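Local coordinates for protein cytokinin riboside 5'-monophosphate phosphoribohydrolase (Streptomyces coelicolor, PDB 5ZI9) that is a LOG-type member of the SLOG clan, with a Rossmann-like parallel sheet flanked by helices, in a six-chain assembly, at residues Q29-T33 against D34-L38; E89-A92 against G93-G97; L180-L183 against F184-L187. All blocks are in the same frame, centred on the assembly; numbering follows the deposited sequence. Where two conformers were deposited one is given.

Contact 1. Residues Q29-T33 against D34-L38. With FLC (citrate anion), chain L.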
# COMPACT_ATOMS: atom_id res chain seq x y z
N GLN B 29 12.81 -24.40 2.04
CA GLN B 29 13.84 -23.62 2.72
C GLN B 29 14.26 -24.26 4.02
O GLN B 29 13.48 -24.98 4.63
CB GLN B 29 13.34 -22.22 2.96
CG GLN B 29 13.30 -21.40 1.68
CD GLN B 29 12.52 -20.13 1.86
OE1 GLN B 29 11.35 -20.14 2.31
NE2 GLN B 29 13.16 -19.01 1.54
N GLU B 30 15.47 -23.93 4.45
CA GLU B 30 16.06 -24.53 5.68
C GLU B 30 15.69 -23.76 6.94
O GLU B 30 15.76 -24.31 8.03
CB GLU B 30 17.58 -24.68 5.58
CG GLU B 30 18.26 -24.10 4.33
CD GLU B 30 19.66 -24.67 4.10
OE1 GLU B 30 19.77 -25.91 3.89
OE2 GLU B 30 20.65 -23.89 4.11
N SER B 31 15.28 -22.51 6.80
CA SER B 31 14.79 -21.72 7.92
C SER B 31 13.35 -21.40 7.69
O SER B 31 12.87 -21.42 6.54
CB SER B 31 15.57 -20.40 8.05
OG SER B 31 15.48 -19.63 6.85
N THR B 32 12.66 -21.05 8.78
CA THR B 32 11.27 -20.60 8.73
C THR B 32 11.19 -19.11 8.34
O THR B 32 12.12 -18.33 8.58
CB THR B 32 10.50 -20.87 10.05
OG1 THR B 32 10.99 -20.03 11.08
CG2 THR B 32 10.69 -22.27 10.51
N THR B 33 10.07 -18.73 7.72
CA THR B 33 9.82 -17.35 7.30
C THR B 33 9.90 -16.45 8.53
O THR B 33 10.65 -15.46 8.52
CB THR B 33 8.45 -17.19 6.60
OG1 THR B 33 8.31 -18.13 5.55
CG2 THR B 33 8.30 -15.86 5.97
N ASP B 34 9.19 -16.84 9.59
CA ASP B 34 9.16 -16.09 10.83
C ASP B 34 10.53 -15.87 11.44
O ASP B 34 10.80 -14.80 11.96
CB ASP B 34 8.31 -16.78 11.90
CG ASP B 34 6.89 -16.24 12.00
OD1 ASP B 34 6.73 -14.99 11.90
OD2 ASP B 34 5.94 -17.09 12.16
N GLN B 35 11.38 -16.89 11.43
CA GLN B 35 12.65 -16.75 12.12
C GLN B 35 13.51 -15.75 11.43
O GLN B 35 14.16 -14.97 12.09
CB GLN B 35 13.37 -18.09 12.37
CG GLN B 35 14.39 -18.55 11.35
CD GLN B 35 14.88 -19.92 11.67
OE1 GLN B 35 14.24 -20.94 11.32
NE2 GLN B 35 16.01 -19.99 12.38
N ARG B 36 13.47 -15.72 10.10
CA ARG B 36 14.19 -14.69 9.37
C ARG B 36 13.68 -13.30 9.71
O ARG B 36 14.45 -12.37 9.85
CB ARG B 36 14.14 -14.95 7.85
CG ARG B 36 14.95 -16.17 7.38
CD ARG B 36 14.96 -16.24 5.86
NE ARG B 36 13.62 -16.33 5.23
CZ ARG B 36 12.96 -17.46 5.00
NH1 ARG B 36 11.77 -17.40 4.43
NH2 ARG B 36 13.43 -18.64 5.37
N LEU B 37 12.37 -13.17 9.88
CA LEU B 37 11.74 -11.91 10.25
C LEU B 37 12.02 -11.46 11.67
O LEU B 37 12.20 -10.28 11.90
CB LEU B 37 10.24 -12.09 10.09
CG LEU B 37 9.22 -10.96 9.97
CD1 LEU B 37 8.27 -11.04 11.10
CD2 LEU B 37 9.81 -9.58 9.87
N LEU B 38 12.06 -12.39 12.61
CA LEU B 38 12.11 -12.04 14.05
C LEU B 38 13.51 -12.02 14.68
O LEU B 38 13.67 -11.48 15.78
CB LEU B 38 11.20 -13.01 14.82
CG LEU B 38 9.71 -13.04 14.38
CD1 LEU B 38 8.92 -14.10 15.10
CD2 LEU B 38 9.06 -11.67 14.57
CAC FLC L . 10.34 -12.69 1.73
CA FLC L . 11.79 -12.87 1.51
CB FLC L . 12.43 -14.13 2.11
CBC FLC L . 12.59 -15.33 1.20
CG FLC L . 13.82 -13.67 2.51
CGC FLC L . 13.89 -13.11 3.84
OA1 FLC L . 9.69 -12.31 0.79
OA2 FLC L . 9.86 -12.93 2.81
OB1 FLC L . 11.62 -15.78 0.61
OB2 FLC L . 13.68 -15.90 1.05
OG1 FLC L . 12.98 -13.31 4.60
OG2 FLC L . 14.88 -12.50 4.09
OHB FLC L . 11.66 -14.47 3.25
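Gln35 completes a capping box with Thr32, the N-cap residue, just after Asp34, whose OD2 accepts from Phe156 N of the third subunit. Gln35 N donates to Thr32 OG1 at 3.2 Å, and Gln35 OE1 takes the N-H of Thr32 at 3.0 Å and 169°, a straight bond whose donor is tilted out of the amide carbonyl plane. Thr32 OG1 faces the N-H of Gln35, placed between its own N and carbonyl carbon by chi1 of 69°; it is also hydrogen-bonded to Gln193 O of the second subunit. Arg36 folds back over the loop through a bend at chi3 (-58°). Its NH2 donates to Ser31 OG at 2.7 Å, almost in the guanidinium plane, and reaches Ser31 O weakly. Thr32 O lies 3.5 Å above one face, Gln29 NE2 over the opposite one. Arg36 NE donates to citrate OG1 at 3.2 Å and NH1 to citrate OHB at 3.2 Å, the citrate probably coming from the crystallisation liquor. Leu37 N closes the turn on Thr33 O at 3.2 Å. This helix start follows the loop after strand 21-24, and the centre of the contact lies about 43 Å from the centre of the chain. Leu37 packs on Met161 of helix 156-165 of the second subunit, and Thr33 OG1 is hydrogen-bonded to Glu136 of the third.

Contact 2. Residues E89-A92 against G93-G97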
# COMPACT_ATOMS: atom_id res chain seq x y z
N GLU B 89 -8.20 40.89 20.66
CA GLU B 89 -8.15 39.81 19.64
C GLU B 89 -8.45 38.42 20.24
O GLU B 89 -9.20 37.63 19.67
CB GLU B 89 -6.79 39.79 18.94
CG GLU B 89 -6.61 40.88 17.91
CD GLU B 89 -5.19 40.95 17.37
OE1 GLU B 89 -4.42 39.94 17.41
OE2 GLU B 89 -4.84 42.03 16.90
N TYR B 90 -7.86 38.17 21.41
CA TYR B 90 -8.03 36.92 22.09
C TYR B 90 -9.46 36.75 22.51
O TYR B 90 -10.03 35.66 22.33
CB TYR B 90 -7.10 36.85 23.29
CG TYR B 90 -7.01 35.48 23.93
CD1 TYR B 90 -8.05 35.00 24.73
CD2 TYR B 90 -5.89 34.66 23.72
CE1 TYR B 90 -7.98 33.77 25.32
CE2 TYR B 90 -5.82 33.40 24.31
CZ TYR B 90 -6.88 32.96 25.12
OH TYR B 90 -6.85 31.73 25.74
N ASP B 91 -10.06 37.82 23.07
CA ASP B 91 -11.45 37.75 23.51
C ASP B 91 -12.35 37.47 22.31
O ASP B 91 -13.27 36.65 22.40
CB ASP B 91 -11.89 39.02 24.26
CG ASP B 91 -13.37 38.96 24.70
OD1 ASP B 91 -13.78 38.05 25.48
OD2 ASP B 91 -14.14 39.82 24.23
N ALA B 92 -12.06 38.11 21.18
CA ALA B 92 -12.79 37.84 19.94
C ALA B 92 -12.73 36.35 19.51
O ALA B 92 -13.77 35.78 19.13
CB ALA B 92 -12.26 38.74 18.83
N GLY B 93 -11.54 35.74 19.62
CA GLY B 93 -11.38 34.31 19.35
C GLY B 93 -12.19 33.39 20.22
O GLY B 93 -12.73 32.38 19.75
N VAL B 94 -12.31 33.72 21.50
CA VAL B 94 -13.18 32.90 22.39
C VAL B 94 -14.65 33.04 21.97
O VAL B 94 -15.41 32.06 21.87
CB VAL B 94 -12.99 33.24 23.89
CG1 VAL B 94 -13.50 32.10 24.77
CG2 VAL B 94 -11.53 33.48 24.24
N ARG B 95 -15.03 34.29 21.72
CA ARG B 95 -16.38 34.66 21.31
C ARG B 95 -16.80 33.89 20.05
O ARG B 95 -17.93 33.42 19.91
CB ARG B 95 -16.37 36.17 21.07
CG ARG B 95 -17.60 36.91 21.57
CD ARG B 95 -17.21 38.19 22.31
NE ARG B 95 -17.88 38.21 23.60
CZ ARG B 95 -17.65 39.08 24.57
NH1 ARG B 95 -16.76 40.06 24.42
NH2 ARG B 95 -18.31 38.96 25.69
N LEU B 96 -15.85 33.79 19.14
CA LEU B 96 -16.03 33.13 17.86
C LEU B 96 -16.09 31.59 17.95
O LEU B 96 -16.95 30.95 17.36
CB LEU B 96 -14.83 33.55 17.04
CG LEU B 96 -14.89 33.14 15.58
CD1 LEU B 96 -15.71 34.18 14.80
CD2 LEU B 96 -13.49 32.99 15.01
N GLY B 97 -15.18 31.01 18.71
CA GLY B 97 -15.26 29.60 19.04
C GLY B 97 -16.62 29.22 19.54
O GLY B 97 -17.19 28.22 19.14
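Tyr90 and Val94, one turn apart on helix 88-102, supply the apolar part of this contact. Val94 CG2 lies 3.7 Å from Tyr90 CE1, approaching the ring obliquely, and the same methyl is 3.3 Å from Tyr90 O, so one methyl touches both the ring and the backbone carbonyl of Tyr90. The ring is swung out by chi1 of -169°, with CG anti to the backbone N; this carries the phenol to helix 115-125, where OH is hydrogen-bonded to Glu117, and Val94 packs on Lys121 and Glu125 of that helix. Leu96 CB comes within 3.2 Å of Ala92 O, and its side chain continues to Ala242 of helix 239-249.

The charged part is Asp91 with Arg95. Asp91 OD2 forms a salt bridge with Arg95 NH1 at 2.6 Å, while OD1 stands above the guanidinium toward its rim. The two flat groups are almost perpendicular, their planes 86° apart, so the bridge is made through a single oxygen and a single nitrogen and is not a paired, two-bond union. Glu89 turns outward to a salt bridge with Lys224 of the fourth subunit.

Backbone bonds of the i to i+4 kind run throughout: Gly93 N to Glu89 O at 3.0 Å, Val94 N to Tyr90 O, Arg95 N to Asp91 O, and Leu96 N to Ala92 O at 2.9 Å.

Taken together, the chemistry implies a two-sided helix. The backbone bonds keep it regular, and Tyr90, Val94 and Leu96 pack it on helices 115-125 and 239-249. The Asp91-Arg95 bridge is single and belongs to one of two deposited conformers of the exposed Arg95; it is doubtful for the other and so probably not always made.

Contact 3. Residues L180-L183 against F184-L187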
# COMPACT_ATOMS: atom_id res chain seq x y z
N LEU B 180 -1.41 33.73 6.92
CA LEU B 180 -1.51 34.15 5.52
C LEU B 180 -1.35 32.99 4.54
O LEU B 180 -2.00 32.97 3.50
CB LEU B 180 -0.44 35.17 5.18
CG LEU B 180 -0.51 36.46 5.98
CD1 LEU B 180 0.77 37.27 5.88
CD2 LEU B 180 -1.68 37.27 5.49
N ASP B 181 -0.50 32.03 4.88
CA ASP B 181 -0.28 30.84 4.08
C ASP B 181 -1.57 30.06 3.85
O ASP B 181 -1.89 29.70 2.69
CB ASP B 181 0.80 30.00 4.78
CG ASP B 181 0.93 28.61 4.22
OD1 ASP B 181 0.76 28.41 3.01
OD2 ASP B 181 1.23 27.70 5.02
N GLU B 182 -2.32 29.83 4.94
CA GLU B 182 -3.67 29.22 4.88
C GLU B 182 -4.69 30.11 4.21
O GLU B 182 -5.45 29.67 3.38
CB GLU B 182 -4.17 28.85 6.27
CG GLU B 182 -3.36 27.71 6.90
CD GLU B 182 -3.32 26.37 6.10
OE1 GLU B 182 -4.32 25.91 5.46
OE2 GLU B 182 -2.23 25.74 6.13
N LEU B 183 -4.67 31.39 4.53
CA LEU B 183 -5.57 32.31 3.91
C LEU B 183 -5.50 32.22 2.40
O LEU B 183 -6.48 31.96 1.74
CB LEU B 183 -5.27 33.75 4.35
CG LEU B 183 -6.04 34.84 3.58
CD1 LEU B 183 -7.53 34.62 3.71
CD2 LEU B 183 -5.63 36.23 4.07
N PHE B 184 -4.32 32.44 1.87
CA PHE B 184 -4.16 32.45 0.43
C PHE B 184 -4.32 31.09 -0.25
O PHE B 184 -4.62 31.03 -1.41
CB PHE B 184 -2.90 33.19 0.04
CG PHE B 184 -3.04 34.69 0.17
CD1 PHE B 184 -3.93 35.39 -0.65
CD2 PHE B 184 -2.35 35.40 1.13
CE1 PHE B 184 -4.08 36.76 -0.54
CE2 PHE B 184 -2.51 36.77 1.26
CZ PHE B 184 -3.38 37.45 0.42
N GLU B 185 -4.20 30.01 0.50
CA GLU B 185 -4.46 28.67 0.02
C GLU B 185 -5.95 28.46 -0.26
O GLU B 185 -6.34 27.92 -1.30
CB GLU B 185 -4.01 27.72 1.11
CG GLU B 185 -3.85 26.26 0.78
CD GLU B 185 -3.07 25.57 1.90
OE1 GLU B 185 -3.67 24.73 2.66
OE2 GLU B 185 -1.89 25.95 2.06
N ALA B 186 -6.78 28.85 0.71
CA ALA B 186 -8.22 28.77 0.60
C ALA B 186 -8.74 29.67 -0.52
O ALA B 186 -9.62 29.30 -1.30
CB ALA B 186 -8.86 29.14 1.93
N LEU B 187 -8.16 30.85 -0.60
CA LEU B 187 -8.50 31.74 -1.64
C LEU B 187 -8.25 31.15 -3.02
O LEU B 187 -9.15 31.23 -3.85
CB LEU B 187 -7.77 33.06 -1.47
CG LEU B 187 -8.42 34.00 -0.45
CD1 LEU B 187 -7.51 35.17 -0.20
CD2 LEU B 187 -9.75 34.53 -0.96
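Leu183 sets its CD2 over one face of the Phe184 ring, 4.2 Å from CE2 and offset toward the rim. Its other methyl works along the helix: Leu183 CD1 meets Leu187 CD1 at 3.9 Å, the two side chains lying side by side and pointing the same way. Phe184 CG stands beside its own N, anti to the carbonyl carbon (chi1 -75°), which folds the ring back until Phe184 CD2 is 3.4 Å from Leu180 O. The same carbonyl is the acceptor for Phe184 N at 2.9 Å, a nearly straight bond (176°). Leu180 CD2 also touches the ring, 4.3 Å from Phe184 CE2, and Phe184 of the fourth subunit packs against it across the interface.

On another side of the helix three acids gather. Glu182 OE1 and Glu185 OE1 are 3.1 Å apart, and Asp181 OD1 is 3.7 Å from Glu185 OE2; both are close approaches of acceptors, with the carboxylate planes of each pair steeply inclined. Glu182 reaches there by a bend at chi2 (-59°), whereas Glu185 stays extended. Lys160 of helix 156-165 makes salt bridges with Asp181 OD2, Glu182 OE2 and Glu185 OE2 and would offset much of the like charge.

Helix 177-191 joins the parallel strands 167-172 and 200-203, the crossover of a beta-alpha-beta unit, and packs Leu183 on Ile200, Leu202 and Trp208. Glu182 ends the PGGxGTxxE signature that marks this family, and a bound 1,2-ethanediol lies about 5 Å from its side chain, consistent with a pocket at this signature.

How the contacts relate
Contacts 2 and 3 belong to the Rossmann-like body, each on a crossover helix of the parallel sheet, with centres 20 Å apart and no touch between them. Contact 1 lies far out, its centre 60 Å from that of contact 2 and 52 Å from that of contact 3, on the other side of the chain's centre. The chemistry follows: 180-187 is wholly buried, with apolar packing and acids gathered on a lysine; 89-97 is mostly buried but has a charged pair on its exposed flank; 29-38 is partly buried and chiefly polar, a capped helix start. Contacts 1 and 3 are flanked extensively by other subunits, whereas contact 2 meets one through a single residue.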